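Local coordinates for ectonucleoside triphosphate diphosphohydrolase 4 (Homo sapiens, PDB 6WG5), which belongs to the GDA1/CD39 family, whose members are related in fold to actin, at residues T28-T33 with Q75-N80. Residues are numbered along the deposited sequence; the frame is centred on the assembly and turned at random.
Sequences TDIEAT and QMRDKN
Thr33 and Arg77 join two surface loops on the lobe built on a mixed beta-sheet, consistent with the actin-like fold of the family: the linker leading from helix 18-28 to strand 40-48, and the connection that follows the short strand 74-75. The pairing is a worked example of how an irregular loop can copy the bonding of a strand edge by lending it a side chain. Neither segment is regular here and their directions differ by 80°, yet Thr33 grips both polar backbone atoms of Arg77. Its own N donates to Arg77 O over 2.8 Å, a somewhat bent bond with the donor tilted 25° from the carbonyl plane. The hydroxyl takes the place of a backbone carbonyl: Thr33 OG1, set beside its own backbone N by a chi1 of -57°, accepts from Arg77 N at 2.8 Å in a straighter bond. A water also donates to Arg77 O, giving this carbonyl a second donor.

Around these two bonds the side chains pack carbon against polar groups. Met76, just past strand 74-75 and tied by backbone hydrogen bonds to Val57 and Val84, crosses Thr33 at about a right angle and brings CG to 3.4 Å from Thr33 OG1. Further along, Arg77 CB lies 3.6 Å from Ala32 CA, and the arginine chain then bends at chi2, carrying CD toward Ile30. The guanidinium has its polar partner beyond the two segments, NH1 donating to Arg81 O, while Lys475 brings a like charge near NH2. Ile30, the last residue of the inverse gamma turn centred on Asp29, lays its methyl branch over one face of that flat group, with Ile30 CG2 3.5 Å from Arg77 CZ.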
loop_
_atom_site.group_PDB
_atom_site.type_symbol
_atom_site.label_atom_id
_atom_site.label_comp_id
_atom_site.label_asym_id
_atom_site.label_seq_id
_atom_site.Cartn_x
_atom_site.Cartn_y
_atom_site.Cartn_z
ATOM N N THR A 28 22.259 4.749 8.072
ATOM C CA THR A 28 23.690 4.498 8.193
ATOM C C THR A 28 24.027 3.098 8.690
ATOM O O THR A 28 25.139 2.624 8.438
ATOM C CB THR A 28 24.330 5.524 9.135
ATOM O OG1 THR A 28 23.787 5.374 10.453
ATOM C CG2 THR A 28 24.072 6.941 8.634
ATOM N N ASP A 29 23.109 2.427 9.388
ATOM C CA ASP A 29 23.341 1.056 9.846
ATOM C C ASP A 29 23.007 0.107 8.698
ATOM O O ASP A 29 21.936 -0.501 8.629
ATOM C CB ASP A 29 22.522 0.751 11.092
ATOM C CG ASP A 29 23.074 1.432 12.333
ATOM O OD1 ASP A 29 24.310 1.591 12.424
ATOM O OD2 ASP A 29 22.274 1.807 13.216
ATOM N N ILE A 30 23.960 -0.011 7.773
ATOM C CA ILE A 30 23.838 -0.849 6.591
ATOM C C ILE A 30 24.968 -1.873 6.508
ATOM O O ILE A 30 25.127 -2.541 5.488
ATOM C CB ILE A 30 23.760 0.027 5.320
ATOM C CG1 ILE A 30 22.573 0.992 5.458
ATOM C CG2 ILE A 30 23.593 -0.804 4.043
ATOM C CD1 ILE A 30 22.241 1.811 4.215
ATOM N N GLU A 31 25.736 -2.038 7.584
ATOM C CA GLU A 31 26.805 -3.027 7.598
ATOM C C GLU A 31 26.265 -4.397 7.205
ATOM O O GLU A 31 25.173 -4.796 7.616
ATOM C CB GLU A 31 27.450 -3.095 8.984
ATOM C CG GLU A 31 27.873 -1.743 9.540
ATOM C CD GLU A 31 28.726 -0.951 8.567
ATOM O OE1 GLU A 31 29.563 -1.562 7.869
ATOM O OE2 GLU A 31 28.552 0.284 8.495
ATOM N N ALA A 32 27.043 -5.113 6.395
ATOM C CA ALA A 32 26.617 -6.412 5.892
ATOM C C ALA A 32 26.236 -7.338 7.039
ATOM O O ALA A 32 26.871 -7.341 8.097
ATOM C CB ALA A 32 27.734 -7.045 5.060
ATOM N N THR A 33 25.184 -8.124 6.823
ATOM C CA THR A 33 24.775 -9.111 7.813
ATOM C C THR A 33 25.914 -10.089 8.062
ATOM O O THR A 33 26.488 -10.644 7.120
ATOM C CB THR A 33 23.528 -9.857 7.336
ATOM O OG1 THR A 33 22.479 -8.919 7.070
ATOM C CG2 THR A 33 23.054 -10.854 8.389
ATOM N N GLN A 75 16.064 -6.159 6.695
ATOM C CA GLN A 75 16.502 -6.778 5.454
ATOM C C GLN A 75 17.945 -7.241 5.586
ATOM O O GLN A 75 18.804 -6.519 6.101
ATOM C CB GLN A 75 16.382 -5.799 4.285
ATOM C CG GLN A 75 14.974 -5.616 3.757
ATOM C CD GLN A 75 14.961 -4.974 2.384
ATOM O OE1 GLN A 75 15.081 -5.658 1.368
ATOM N NE2 GLN A 75 14.822 -3.653 2.348
ATOM N N MET A 76 18.214 -8.458 5.122
ATOM C CA MET A 76 19.582 -8.953 5.115
ATOM C C MET A 76 20.443 -8.090 4.200
ATOM O O MET A 76 19.974 -7.546 3.196
ATOM C CB MET A 76 19.624 -10.410 4.659
ATOM C CG MET A 76 20.985 -11.061 4.831
ATOM S SD MET A 76 21.042 -12.755 4.224
ATOM C CE MET A 76 22.713 -13.208 4.688
ATOM N N ARG A 77 21.719 -7.964 4.559
ATOM C CA ARG A 77 22.669 -7.126 3.836
ATOM C C ARG A 77 23.821 -7.992 3.349
ATOM O O ARG A 77 24.481 -8.659 4.152
ATOM C CB ARG A 77 23.183 -5.996 4.731
ATOM C CG ARG A 77 22.142 -4.934 5.040
ATOM C CD ARG A 77 21.925 -4.024 3.846
ATOM N NE ARG A 77 20.766 -3.151 4.011
ATOM C CZ ARG A 77 20.468 -2.143 3.197
ATOM N NH1 ARG A 77 21.251 -1.861 2.164
ATOM N NH2 ARG A 77 19.392 -1.405 3.423
ATOM N N ASP A 78 24.062 -7.979 2.040
ATOM C CA ASP A 78 25.121 -8.790 1.461
ATOM C C ASP A 78 26.481 -8.147 1.726
ATOM O O ASP A 78 26.597 -7.127 2.411
ATOM C CB ASP A 78 24.885 -8.993 -0.038
ATOM C CG ASP A 78 24.934 -7.695 -0.830
ATOM O OD1 ASP A 78 25.325 -6.651 -0.268
ATOM O OD2 ASP A 78 24.585 -7.724 -2.029
ATOM N N LYS A 79 27.531 -8.758 1.170
ATOM C CA LYS A 79 28.878 -8.234 1.370
ATOM C C LYS A 79 29.028 -6.837 0.785
ATOM O O LYS A 79 29.840 -6.045 1.276
ATOM C CB LYS A 79 29.906 -9.186 0.756
ATOM C CG LYS A 79 29.681 -9.495 -0.715
ATOM C CD LYS A 79 30.727 -10.468 -1.237
ATOM C CE LYS A 79 30.450 -10.871 -2.675
ATOM N NZ LYS A 79 31.550 -11.700 -3.242
ATOM N N ASN A 80 28.261 -6.512 -0.256
ATOM C CA ASN A 80 28.274 -5.171 -0.830
ATOM C C ASN A 80 27.410 -4.187 -0.053
ATOM O O ASN A 80 27.299 -3.028 -0.466
ATOM C CB ASN A 80 27.804 -5.213 -2.287
ATOM C CG ASN A 80 28.714 -6.040 -3.172
ATOM O OD1 ASN A 80 29.881 -6.259 -2.851
ATOM N ND2 ASN A 80 28.182 -6.498 -4.299
HETATM O O HOH W 1 26.239 -10.749 4.724
#